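Local coordinates for antigen MTB48, Mycobacterial protein (Mycobacterium smegmatis, PDB 4WJ1) that is a secreted substrate of the ESX-1 type VII secretion system, represented here by its PE- and PPE-like helical part, and is probably involved in DNA conjugation in recipient cells, at residues A72-A77 with P111-I116; E6-E11 with E182-A187; H173-A178 with L199-W203; R144-S148 with L227-T233. The contacts are given in a common frame with arbitrary orientation. Residue numbers count along the deposited sequence, not the author numbering.

Interaction 1: A72-A77 with P111-I116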
loop_
_atom_site.group_PDB
_atom_site.type_symbol
_atom_site.label_atom_id
_atom_site.label_comp_id
_atom_site.label_asym_id
_atom_site.label_seq_id
_atom_site.Cartn_x
_atom_site.Cartn_y
_atom_site.Cartn_z
ATOM N N ALA A 72 -2.880 -20.048 -9.771
ATOM C CA ALA A 72 -2.388 -20.840 -10.873
ATOM C C ALA A 72 -1.763 -22.130 -10.345
ATOM O O ALA A 72 -1.910 -23.191 -10.947
ATOM C CB ALA A 72 -1.387 -20.041 -11.689
ATOM N N ALA A 73 -1.083 -22.022 -9.212
ATOM C CA ALA A 73 -0.449 -23.169 -8.580
ATOM C C ALA A 73 -1.518 -24.159 -8.153
ATOM O O ALA A 73 -1.377 -25.364 -8.348
ATOM C CB ALA A 73 0.379 -22.728 -7.403
ATOM N N ILE A 74 -2.604 -23.633 -7.595
ATOM C CA ILE A 74 -3.726 -24.460 -7.181
ATOM C C ILE A 74 -4.319 -25.161 -8.394
ATOM O O ILE A 74 -4.575 -26.361 -8.360
ATOM C CB ILE A 74 -4.792 -23.625 -6.457
ATOM C CG1 ILE A 74 -4.334 -23.326 -5.030
ATOM C CG2 ILE A 74 -6.106 -24.344 -6.403
ATOM C CD1 ILE A 74 -5.129 -22.205 -4.354
ATOM N N ARG A 75 -4.496 -24.426 -9.488
ATOM C CA ARG A 75 -5.027 -25.043 -10.697
ATOM C C ARG A 75 -4.071 -26.062 -11.303
ATOM O O ARG A 75 -4.509 -27.009 -11.956
ATOM C CB ARG A 75 -5.370 -23.982 -11.730
ATOM C CG ARG A 75 -6.460 -23.052 -11.237
ATOM C CD ARG A 75 -7.217 -22.428 -12.359
ATOM N NE ARG A 75 -8.381 -21.755 -11.821
ATOM C CZ ARG A 75 -8.428 -20.458 -11.548
ATOM N NH1 ARG A 75 -7.372 -19.684 -11.785
ATOM N NH2 ARG A 75 -9.536 -19.940 -11.044
ATOM N N ALA A 76 -2.772 -25.878 -11.096
ATOM C CA ALA A 76 -1.809 -26.832 -11.638
ATOM C C ALA A 76 -1.920 -28.128 -10.836
ATOM O O ALA A 76 -1.927 -29.224 -11.389
ATOM C CB ALA A 76 -0.408 -26.272 -11.597
ATOM N N ALA A 77 -2.040 -27.984 -9.523
ATOM C CA ALA A 77 -2.304 -29.112 -8.648
ATOM C C ALA A 77 -3.562 -29.850 -9.088
ATOM O O ALA A 77 -3.543 -31.060 -9.296
ATOM C CB ALA A 77 -2.439 -28.642 -7.209
ATOM N N PRO A 111 3.167 -31.360 -9.385
ATOM C CA PRO A 111 2.414 -30.432 -10.240
ATOM C C PRO A 111 3.303 -29.492 -11.053
ATOM O O PRO A 111 4.294 -28.974 -10.542
ATOM C CB PRO A 111 1.572 -29.648 -9.234
ATOM C CG PRO A 111 1.327 -30.620 -8.145
ATOM C CD PRO A 111 2.565 -31.474 -8.043
ATOM N N ASP A 112 2.946 -29.293 -12.315
ATOM C CA ASP A 112 3.757 -28.503 -13.232
ATOM C C ASP A 112 3.515 -27.007 -13.042
ATOM O O ASP A 112 2.436 -26.506 -13.344
ATOM C CB ASP A 112 3.452 -28.915 -14.672
ATOM C CG ASP A 112 4.370 -28.259 -15.675
ATOM O OD1 ASP A 112 5.471 -27.811 -15.283
ATOM O OD2 ASP A 112 3.991 -28.217 -16.865
HETATM N N MSE A 113 4.527 -26.304 -12.541
HETATM C CA MSE A 113 4.436 -24.868 -12.270
HETATM C C MSE A 113 4.965 -24.015 -13.416
HETATM O O MSE A 113 4.928 -22.784 -13.355
HETATM C CB MSE A 113 5.214 -24.526 -10.995
HETATM C CG MSE A 113 4.807 -25.352 -9.780
HETATM SE SE MSE A 113 3.075 -24.765 -9.086
HETATM C CE MSE A 113 2.456 -26.419 -8.299
ATOM N N SER A 114 5.451 -24.672 -14.461
ATOM C CA SER A 114 6.323 -24.022 -15.433
ATOM C C SER A 114 5.671 -22.896 -16.232
ATOM O O SER A 114 6.383 -22.031 -16.753
ATOM C CB SER A 114 6.891 -25.060 -16.401
ATOM O OG SER A 114 5.855 -25.622 -17.177
ATOM N N GLY A 115 4.342 -22.888 -16.329
ATOM C CA GLY A 115 3.657 -21.840 -17.079
ATOM C C GLY A 115 3.097 -20.710 -16.235
ATOM O O GLY A 115 2.507 -19.762 -16.753
ATOM N N ILE A 116 3.278 -20.810 -14.925
ATOM C CA ILE A 116 2.805 -19.804 -13.981
ATOM C C ILE A 116 3.665 -18.545 -14.038
ATOM O O ILE A 116 4.892 -18.629 -13.982
ATOM C CB ILE A 116 2.812 -20.384 -12.557
ATOM C CG1 ILE A 116 1.795 -21.509 -12.465
ATOM C CG2 ILE A 116 2.517 -19.336 -11.535
ATOM C CD1 ILE A 116 1.751 -22.154 -11.126
#
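Here the long loop between helix 40-96 and helix 139-147 lies on an alanine-rich face of the former, burying 276 Å² between helix turn 72-77 and segment 111-116, which includes a type I beta turn from Met113 to Ile116. Ala72 starts the contact: its CB points at the loop and meets Ile116 CG1 at 3.6 Å. On Ala73, backbone N lies 3.4 Å from Ile116 CD1, while CB packs 4.0 Å from the same methyl and 3.8 Å from SE of Met113, a selenomethionine. Ile74 and Arg75 belong to other faces: Ile74 packs on Leu15 of helix 12-22 and Cys192 of helix 187-230, and Arg75 forms salt bridges with Glu16 and Glu23. One turn on from Ala72, Ala76 again points at the loop, its CB 3.3 Å from Asp112 O, so the small methyl permits close backbone approach. Ala77 ends the walk with its CA 4.0 Å from Pro111 CB. The side-chain contacts across the segments are all apolar; polar order lies within the loop itself. There, Asp112 OD1 accepts from Ser114 N at 3.2 Å, making an Asx turn, and from Ser114 OG at 2.9 Å.

Interaction 2: E6-E11 with E182-A187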
loop_
_atom_site.group_PDB
_atom_site.type_symbol
_atom_site.label_atom_id
_atom_site.label_comp_id
_atom_site.label_asym_id
_atom_site.label_seq_id
_atom_site.Cartn_x
_atom_site.Cartn_y
_atom_site.Cartn_z
ATOM N N GLU A 6 0.333 -37.898 6.059
ATOM C CA GLU A 6 -0.830 -37.066 5.736
ATOM C C GLU A 6 -1.321 -37.395 4.325
ATOM O O GLU A 6 -0.839 -36.824 3.348
ATOM C CB GLU A 6 -0.500 -35.562 5.846
ATOM C CG GLU A 6 0.423 -35.104 7.008
ATOM C CD GLU A 6 0.399 -36.002 8.246
ATOM O OE1 GLU A 6 -0.693 -36.189 8.833
ATOM O OE2 GLU A 6 1.481 -36.510 8.634
ATOM N N GLU A 7 -2.269 -38.322 4.225
ATOM C CA GLU A 7 -2.717 -38.862 2.939
ATOM C C GLU A 7 -3.298 -37.780 2.017
ATOM O O GLU A 7 -3.999 -36.872 2.471
ATOM C CB GLU A 7 -3.764 -39.964 3.164
ATOM C CG GLU A 7 -3.702 -41.098 2.168
ATOM C CD GLU A 7 -2.447 -41.949 2.342
ATOM O OE1 GLU A 7 -2.232 -42.493 3.449
ATOM O OE2 GLU A 7 -1.670 -42.071 1.373
ATOM N N LEU A 8 -3.007 -37.895 0.723
ATOM C CA LEU A 8 -3.498 -36.955 -0.266
ATOM C C LEU A 8 -5.012 -37.085 -0.488
ATOM O O LEU A 8 -5.503 -38.122 -0.943
ATOM C CB LEU A 8 -2.752 -37.143 -1.587
ATOM C CG LEU A 8 -3.291 -36.324 -2.766
ATOM C CD1 LEU A 8 -3.350 -34.826 -2.441
ATOM C CD2 LEU A 8 -2.454 -36.553 -4.013
ATOM N N GLN A 9 -5.735 -36.022 -0.135
ATOM C CA GLN A 9 -7.164 -35.882 -0.416
ATOM C C GLN A 9 -7.368 -34.588 -1.175
ATOM O O GLN A 9 -6.715 -33.580 -0.879
ATOM C CB GLN A 9 -8.015 -35.843 0.867
ATOM C CG GLN A 9 -7.751 -36.930 1.871
ATOM C CD GLN A 9 -8.195 -38.282 1.372
ATOM O OE1 GLN A 9 -9.246 -38.406 0.735
ATOM N NE2 GLN A 9 -7.395 -39.309 1.648
ATOM N N TYR A 10 -8.286 -34.595 -2.133
ATOM C CA TYR A 10 -8.650 -33.360 -2.828
ATOM C C TYR A 10 -10.077 -33.424 -3.300
ATOM O O TYR A 10 -10.574 -34.487 -3.634
ATOM C CB TYR A 10 -7.742 -33.124 -4.024
ATOM C CG TYR A 10 -7.535 -34.394 -4.801
ATOM C CD1 TYR A 10 -8.465 -34.813 -5.742
ATOM C CD2 TYR A 10 -6.425 -35.191 -4.570
ATOM C CE1 TYR A 10 -8.292 -35.988 -6.437
ATOM C CE2 TYR A 10 -6.236 -36.369 -5.265
ATOM C CZ TYR A 10 -7.170 -36.763 -6.193
ATOM O OH TYR A 10 -6.971 -37.937 -6.881
ATOM N N GLU A 11 -10.738 -32.281 -3.331
ATOM C CA GLU A 11 -11.987 -32.179 -4.057
ATOM C C GLU A 11 -11.781 -31.116 -5.107
ATOM O O GLU A 11 -11.528 -29.952 -4.779
ATOM C CB GLU A 11 -13.143 -31.867 -3.119
ATOM C CG GLU A 11 -13.624 -33.115 -2.387
ATOM C CD GLU A 11 -14.191 -32.821 -1.008
ATOM O OE1 GLU A 11 -14.602 -31.664 -0.766
ATOM O OE2 GLU A 11 -14.218 -33.751 -0.166
ATOM N N GLU A 182 -11.295 -26.434 0.783
ATOM C CA GLU A 182 -12.045 -27.511 1.413
ATOM C C GLU A 182 -11.690 -28.872 0.815
ATOM O O GLU A 182 -11.478 -28.998 -0.391
ATOM C CB GLU A 182 -13.547 -27.254 1.280
ATOM C CG GLU A 182 -14.032 -25.957 1.945
ATOM C CD GLU A 182 -13.952 -25.984 3.474
ATOM O OE1 GLU A 182 -13.850 -27.082 4.068
ATOM O OE2 GLU A 182 -13.996 -24.894 4.085
ATOM N N GLY A 183 -11.623 -29.887 1.667
ATOM C CA GLY A 183 -11.349 -31.243 1.219
ATOM C C GLY A 183 -9.966 -31.473 0.636
ATOM O O GLY A 183 -9.704 -32.505 0.018
ATOM N N TRP A 184 -9.068 -30.516 0.818
ATOM C CA TRP A 184 -7.708 -30.689 0.341
ATOM C C TRP A 184 -6.799 -31.013 1.523
ATOM O O TRP A 184 -6.789 -30.309 2.533
ATOM C CB TRP A 184 -7.232 -29.440 -0.394
ATOM C CG TRP A 184 -5.981 -29.650 -1.191
ATOM C CD1 TRP A 184 -5.404 -30.851 -1.526
ATOM C CD2 TRP A 184 -5.137 -28.632 -1.746
ATOM N NE1 TRP A 184 -4.255 -30.637 -2.261
ATOM C CE2 TRP A 184 -4.067 -29.286 -2.406
ATOM C CE3 TRP A 184 -5.176 -27.238 -1.747
ATOM C CZ2 TRP A 184 -3.054 -28.586 -3.067
ATOM C CZ3 TRP A 184 -4.173 -26.545 -2.405
ATOM C CH2 TRP A 184 -3.123 -27.223 -3.054
ATOM N N ALA A 185 -6.057 -32.102 1.409
ATOM C CA ALA A 185 -5.155 -32.503 2.475
ATOM C C ALA A 185 -3.907 -33.118 1.884
ATOM O O ALA A 185 -3.912 -33.616 0.756
ATOM C CB ALA A 185 -5.829 -33.476 3.420
ATOM N N GLY A 186 -2.832 -33.079 2.657
ATOM C CA GLY A 186 -1.591 -33.693 2.244
ATOM C C GLY A 186 -0.532 -32.626 2.159
ATOM O O GLY A 186 -0.763 -31.484 2.544
ATOM N N ALA A 187 0.628 -33.007 1.645
ATOM C CA ALA A 187 1.789 -32.131 1.627
ATOM C C ALA A 187 1.506 -30.867 0.848
ATOM O O ALA A 187 1.766 -29.773 1.331
ATOM C CB ALA A 187 2.991 -32.854 1.036
#
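This is an isolated antiparallel beta bridge at the surface of the mostly helical fold, joining the N-terminal tail to the turn between helices 154-178 and 187-230. Its evidence is a reciprocal hydrogen-bonded pair: Gln9 N to Ala185 O at 3.1 Å and Ala185 N to Gln9 O at 2.8 Å, with N-H...O angles of 160° and 164°. The segments run 142° apart, and the pairing is a single bridge; CA-H...O contacts accompany the pairing, as from Leu8 CA to Ala185 O at 3.5 Å. Glycines shape the turn: Gly183 has positive phi (66°), and a CB there would clash with Glu11 OE1, while Gly186 (119°/-173°) brings its CA within 3.4 Å of Glu6 O. Trp184-Ala185-Gly186 matches the WxG motif of type VII secretion substrates. Trp184 NE1 bonds to Tyr81 OH, consistent with a composite export signal with the YxxxD/E motif on helix 40-96. Tyr10 stacks on Tyr81, and Trp184 also packs on Leu15 of helix 12-22 and Cys192 of helix 187-230.

Interaction 3: H173-A178 with L199-W203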
loop_
_atom_site.group_PDB
_atom_site.type_symbol
_atom_site.label_atom_id
_atom_site.label_comp_id
_atom_site.label_asym_id
_atom_site.label_seq_id
_atom_site.Cartn_x
_atom_site.Cartn_y
_atom_site.Cartn_z
ATOM N N HIS A 173 -9.170 -7.819 2.279
ATOM C CA HIS A 173 -8.687 -8.491 1.098
ATOM C C HIS A 173 -7.823 -9.694 1.481
ATOM O O HIS A 173 -7.846 -10.706 0.804
ATOM C CB HIS A 173 -7.893 -7.524 0.223
ATOM C CG HIS A 173 -7.516 -8.095 -1.114
ATOM N ND1 HIS A 173 -8.459 -8.489 -2.040
ATOM C CD2 HIS A 173 -6.311 -8.345 -1.659
ATOM C CE1 HIS A 173 -7.838 -8.949 -3.115
ATOM N NE2 HIS A 173 -6.542 -8.879 -2.916
ATOM N N GLY A 174 -7.068 -9.568 2.569
ATOM C CA GLY A 174 -6.222 -10.648 3.044
ATOM C C GLY A 174 -7.023 -11.895 3.357
ATOM O O GLY A 174 -6.541 -13.002 3.176
ATOM N N ARG A 175 -8.264 -11.716 3.800
ATOM C CA ARG A 175 -9.061 -12.847 4.266
ATOM C C ARG A 175 -9.480 -13.767 3.129
ATOM O O ARG A 175 -9.886 -14.896 3.375
ATOM C CB ARG A 175 -10.293 -12.353 5.030
ATOM C CG ARG A 175 -9.942 -11.552 6.276
ATOM C CD ARG A 175 -11.170 -11.123 7.069
ATOM N NE ARG A 175 -10.803 -10.175 8.120
ATOM C CZ ARG A 175 -11.075 -8.869 8.098
ATOM N NH1 ARG A 175 -11.737 -8.332 7.088
ATOM N NH2 ARG A 175 -10.696 -8.089 9.099
ATOM N N HIS A 176 -9.377 -13.299 1.884
ATOM C CA HIS A 176 -9.668 -14.168 0.736
ATOM C C HIS A 176 -8.666 -15.314 0.662
ATOM O O HIS A 176 -8.913 -16.319 -0.002
ATOM C CB HIS A 176 -9.645 -13.388 -0.587
ATOM C CG HIS A 176 -10.783 -12.418 -0.744
ATOM N ND1 HIS A 176 -12.085 -12.823 -0.949
ATOM C CD2 HIS A 176 -10.808 -11.066 -0.729
ATOM C CE1 HIS A 176 -12.867 -11.761 -1.043
ATOM N NE2 HIS A 176 -12.119 -10.683 -0.909
ATOM N N PHE A 177 -7.534 -15.152 1.341
ATOM C CA PHE A 177 -6.420 -16.071 1.206
ATOM C C PHE A 177 -6.258 -16.921 2.447
ATOM O O PHE A 177 -5.661 -17.989 2.389
ATOM C CB PHE A 177 -5.122 -15.301 0.925
ATOM C CG PHE A 177 -5.196 -14.451 -0.290
ATOM C CD1 PHE A 177 -4.880 -14.969 -1.523
ATOM C CD2 PHE A 177 -5.645 -13.132 -0.209
ATOM C CE1 PHE A 177 -4.984 -14.179 -2.667
ATOM C CE2 PHE A 177 -5.749 -12.345 -1.339
ATOM C CZ PHE A 177 -5.414 -12.870 -2.570
ATOM N N ALA A 178 -6.808 -16.457 3.565
ATOM C CA ALA A 178 -6.475 -17.042 4.859
ATOM C C ALA A 178 -6.932 -18.492 5.028
ATOM O O ALA A 178 -6.306 -19.254 5.745
ATOM C CB ALA A 178 -7.054 -16.199 5.966
ATOM N N LEU A 199 0.595 -14.797 2.372
ATOM C CA LEU A 199 0.067 -13.752 1.515
ATOM C C LEU A 199 -1.051 -13.013 2.230
ATOM O O LEU A 199 -1.123 -11.778 2.202
ATOM C CB LEU A 199 -0.428 -14.336 0.197
ATOM C CG LEU A 199 -1.017 -13.276 -0.738
ATOM C CD1 LEU A 199 -0.028 -12.148 -0.957
ATOM C CD2 LEU A 199 -1.447 -13.903 -2.075
ATOM N N SER A 200 -1.910 -13.787 2.886
ATOM C CA SER A 200 -2.977 -13.243 3.716
ATOM C C SER A 200 -2.437 -12.338 4.828
ATOM O O SER A 200 -2.956 -11.263 5.080
ATOM C CB SER A 200 -3.798 -14.381 4.314
ATOM O OG SER A 200 -4.412 -13.971 5.514
ATOM N N THR A 201 -1.380 -12.775 5.492
ATOM C CA THR A 201 -0.811 -11.992 6.569
ATOM C C THR A 201 -0.156 -10.735 6.027
ATOM O O THR A 201 -0.147 -9.693 6.676
ATOM C CB THR A 201 0.186 -12.842 7.356
ATOM O OG1 THR A 201 -0.560 -13.659 8.254
ATOM C CG2 THR A 201 1.148 -12.005 8.169
ATOM N N TRP A 202 0.380 -10.837 4.819
ATOM C CA TRP A 202 1.091 -9.727 4.229
ATOM C C TRP A 202 0.105 -8.619 3.836
ATOM O O TRP A 202 0.379 -7.440 4.008
ATOM C CB TRP A 202 1.886 -10.207 3.029
ATOM C CG TRP A 202 2.534 -9.129 2.245
ATOM C CD1 TRP A 202 3.763 -8.590 2.453
ATOM C CD2 TRP A 202 1.994 -8.471 1.097
ATOM N NE1 TRP A 202 4.026 -7.623 1.507
ATOM C CE2 TRP A 202 2.950 -7.531 0.663
ATOM C CE3 TRP A 202 0.790 -8.582 0.395
ATOM C CZ2 TRP A 202 2.748 -6.715 -0.445
ATOM C CZ3 TRP A 202 0.586 -7.767 -0.708
ATOM C CH2 TRP A 202 1.565 -6.847 -1.119
ATOM N N TRP A 203 -1.045 -9.017 3.318
ATOM C CA TRP A 203 -2.079 -8.063 2.978
ATOM C C TRP A 203 -2.490 -7.273 4.214
ATOM O O TRP A 203 -2.649 -6.061 4.147
ATOM C CB TRP A 203 -3.274 -8.768 2.357
ATOM C CG TRP A 203 -3.131 -8.948 0.886
ATOM C CD1 TRP A 203 -3.189 -10.117 0.203
ATOM C CD2 TRP A 203 -2.918 -7.919 -0.097
ATOM N NE1 TRP A 203 -3.022 -9.896 -1.144
ATOM C CE2 TRP A 203 -2.855 -8.553 -1.356
ATOM C CE3 TRP A 203 -2.785 -6.522 -0.038
ATOM C CZ2 TRP A 203 -2.657 -7.846 -2.545
ATOM C CZ3 TRP A 203 -2.573 -5.823 -1.219
ATOM C CH2 TRP A 203 -2.519 -6.482 -2.453
#
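Two helices come unusually close at a glycine: Gly174 CA lies 4.2 Å from Ser200 CA, and the local axes approach to 7.5 Å at 167°, an almost antiparallel hairpin of helices 154-178 and 187-230 in the PPE domain. A CB on Gly174 would fall 2.8 Å from Ser200 O and 3.2 Å from Trp203 CB, so the absence of a side chain at Gly174 is what allows this approach. The approach coincides with a kink in helix 154-178, where the nitrogens of His176 and Phe177 lack bonds to the preceding turn; they bond one residue nearer instead, His176 N to His173 O at 3.2 Å and Phe177 N to Gly174 O at 3.0 Å. Across the seam, Ser200 OG makes only a weak hydrogen bond to Gly174 O (3.3 Å). Aromatic packing flanks it. The edge of His173 meets the face of Trp203 in a T-shaped pair, with centroids 4.7 Å apart and planes at 82°. Phe177 is near parallel to the Trp203 five-membered ring (24°) but slid away, at 5.2 Å, so the two barely overlap; over one Phe177 face sits Leu199 CD2, 3.9 Å from the centroid in a CH-pi contact. Beyond the hairpin, Arg26 touches both His173 and Trp203, while helix 40-96 packs on helix 187-230 through Ile70 against Leu199 and through Phe60 and Asp64 against Trp203.

Interaction 4: R144-S148 with L227-T233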
loop_
_atom_site.group_PDB
_atom_site.type_symbol
_atom_site.label_atom_id
_atom_site.label_comp_id
_atom_site.label_asym_id
_atom_site.label_seq_id
_atom_site.Cartn_x
_atom_site.Cartn_y
_atom_site.Cartn_z
ATOM N N ARG A 144 1.538 35.374 1.552
ATOM C CA ARG A 144 0.999 35.340 0.199
ATOM C C ARG A 144 1.000 33.923 -0.342
ATOM O O ARG A 144 0.002 33.444 -0.881
ATOM C CB ARG A 144 1.821 36.259 -0.710
ATOM C CG ARG A 144 1.224 36.554 -2.082
ATOM C CD ARG A 144 0.864 38.038 -2.194
ATOM N NE ARG A 144 1.886 38.871 -1.560
ATOM C CZ ARG A 144 1.690 40.120 -1.149
ATOM N NH1 ARG A 144 0.502 40.696 -1.299
ATOM N NH2 ARG A 144 2.685 40.793 -0.581
ATOM N N ILE A 145 2.139 33.254 -0.200
ATOM C CA ILE A 145 2.299 31.894 -0.689
ATOM C C ILE A 145 1.337 30.965 0.035
ATOM O O ILE A 145 0.656 30.150 -0.589
ATOM C CB ILE A 145 3.745 31.409 -0.500
ATOM C CG1 ILE A 145 4.668 32.114 -1.479
ATOM C CG2 ILE A 145 3.855 29.893 -0.669
ATOM C CD1 ILE A 145 6.104 31.909 -1.148
ATOM N N ILE A 146 1.279 31.099 1.358
ATOM C CA ILE A 146 0.391 30.274 2.168
ATOM C C ILE A 146 -1.072 30.480 1.762
ATOM O O ILE A 146 -1.823 29.518 1.583
ATOM C CB ILE A 146 0.571 30.583 3.675
ATOM C CG1 ILE A 146 1.925 30.067 4.151
ATOM C CG2 ILE A 146 -0.518 29.931 4.504
ATOM C CD1 ILE A 146 2.346 30.623 5.480
ATOM N N HIS A 147 -1.483 31.731 1.589
ATOM C CA HIS A 147 -2.907 31.974 1.440
ATOM C C HIS A 147 -3.390 31.984 -0.004
ATOM O O HIS A 147 -4.591 31.961 -0.249
ATOM C CB HIS A 147 -3.283 33.255 2.166
ATOM C CG HIS A 147 -3.279 33.094 3.655
ATOM N ND1 HIS A 147 -4.400 32.751 4.368
ATOM C CD2 HIS A 147 -2.260 33.171 4.553
ATOM C CE1 HIS A 147 -4.086 32.634 5.655
ATOM N NE2 HIS A 147 -2.797 32.885 5.785
ATOM N N SER A 148 -2.468 31.934 -0.957
ATOM C CA SER A 148 -2.876 31.809 -2.347
ATOM C C SER A 148 -3.140 30.340 -2.686
ATOM O O SER A 148 -3.645 30.008 -3.757
ATOM C CB SER A 148 -1.823 32.406 -3.279
ATOM O OG SER A 148 -0.788 31.478 -3.510
ATOM N N LEU A 227 0.246 25.910 10.961
ATOM C CA LEU A 227 0.997 26.926 10.240
ATOM C C LEU A 227 0.045 28.047 9.830
ATOM O O LEU A 227 0.312 29.225 10.038
ATOM C CB LEU A 227 1.683 26.330 9.015
ATOM C CG LEU A 227 2.223 27.385 8.052
ATOM C CD1 LEU A 227 3.445 28.071 8.635
ATOM C CD2 LEU A 227 2.509 26.792 6.690
ATOM N N VAL A 228 -1.089 27.665 9.266
ATOM C CA VAL A 228 -2.077 28.634 8.838
ATOM C C VAL A 228 -2.597 29.449 10.029
ATOM O O VAL A 228 -2.783 30.658 9.931
ATOM C CB VAL A 228 -3.227 27.936 8.116
ATOM C CG1 VAL A 228 -4.407 28.894 7.923
ATOM C CG2 VAL A 228 -2.727 27.402 6.789
ATOM N N ALA A 229 -2.782 28.778 11.158
ATOM C CA ALA A 229 -3.266 29.398 12.385
ATOM C C ALA A 229 -2.279 30.381 13.008
ATOM O O ALA A 229 -2.676 31.445 13.473
ATOM C CB ALA A 229 -3.628 28.314 13.405
ATOM N N ASN A 230 -0.998 30.032 13.031
ATOM C CA ASN A 230 -0.032 30.880 13.714
ATOM C C ASN A 230 0.757 31.808 12.810
ATOM O O ASN A 230 1.434 32.704 13.299
ATOM C CB ASN A 230 0.958 30.033 14.508
ATOM C CG ASN A 230 0.283 29.221 15.573
ATOM O OD1 ASN A 230 -0.840 29.533 15.979
ATOM N ND2 ASN A 230 0.953 28.158 16.031
ATOM N N HIS A 231 0.720 31.585 11.504
ATOM C CA HIS A 231 1.497 32.438 10.616
ATOM C C HIS A 231 0.705 33.694 10.316
ATOM O O HIS A 231 -0.519 33.658 10.289
ATOM C CB HIS A 231 1.852 31.713 9.322
ATOM C CG HIS A 231 2.836 32.450 8.474
ATOM N ND1 HIS A 231 2.476 33.489 7.647
ATOM C CD2 HIS A 231 4.183 32.318 8.356
ATOM C CE1 HIS A 231 3.552 33.953 7.032
ATOM N NE2 HIS A 231 4.599 33.258 7.445
ATOM N N PRO A 232 1.394 34.821 10.119
ATOM C CA PRO A 232 0.660 36.011 9.698
ATOM C C PRO A 232 -0.187 35.736 8.460
ATOM O O PRO A 232 0.231 35.001 7.563
ATOM C CB PRO A 232 1.775 37.009 9.411
ATOM C CG PRO A 232 2.842 36.625 10.391
ATOM C CD PRO A 232 2.797 35.130 10.441
ATOM N N THR A 233 -1.386 36.304 8.431
ATOM C CA THR A 233 -2.314 36.042 7.346
ATOM C C THR A 233 -2.132 37.040 6.230
ATOM O O THR A 233 -1.433 38.038 6.385
ATOM C CB THR A 233 -3.760 36.102 7.818
ATOM O OG1 THR A 233 -4.017 37.399 8.376
ATOM C CG2 THR A 233 -4.015 35.017 8.860
HETATM O O HOH W 1 -1.576 32.149 8.208
#
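Segment 144-148 lies on helix 139-147, with Ser148 N bonded to Arg144 O at 2.9 Å, whereas 227-233 carries the last turn of helix 187-230 and the bend beyond it. His231 N still bonds to Leu227 O (2.8 Å), but His231 is the first residue to leave helical angles (-84°/148°). The contact thus joins helix 139-147 to the far end of helix 187-230 within the PPE domain. The backbones stay apart, with CA-CA distances of 7.3 Å for Ile146-Val228 and 7.2 Å for His147-Thr233, and side chains fill the gap. Ile146 CD1 sits 3.6 Å from the His231 ring centroid, 13° off the normal, a CH-pi contact, and also meets Leu227 CD2 at 4.0 Å, while Ile146 CG2 meets Val228 CG2 at 4.1 Å. His147 supplies the polar link through an ordered water, 2.8 Å from His147 NE2, 2.6 Å from Val228 O and 2.8 Å from His231 O. The His231 ring is fixed at both nitrogens, ND1 donating to Pro232 O at 2.7 Å and NE2 bonding to Ser262 on helix 248-272. That helix packs on Leu227 through Ala265 and Tyr269, and Thr233 stands at the N-cap of helix 234-242, whose Leu234 touches His147.

Overall arrangement
The contacts are spread along an elongated helical molecule. Interactions 1 and 2, centres about 17 Å apart, touch directly: Trp184 CZ3 lies 4.2 Å from Ile74 CG1 and its CZ2 4.2 Å from Ala77 CB, so the WxG tryptophan packs beside the helix turn that bears the loop. Interaction 3 follows about 21 Å from the centre of interaction 2, joining the two helices whose connecting turn belongs to that bridge. Helix 187-230 then runs on to interaction 4, about 44 Å between centres from interaction 3 and 66 Å from interaction 2. Interactions 1 and 2 thus sit across the chain's centre from interaction 4, with the probable export-signal region far from it.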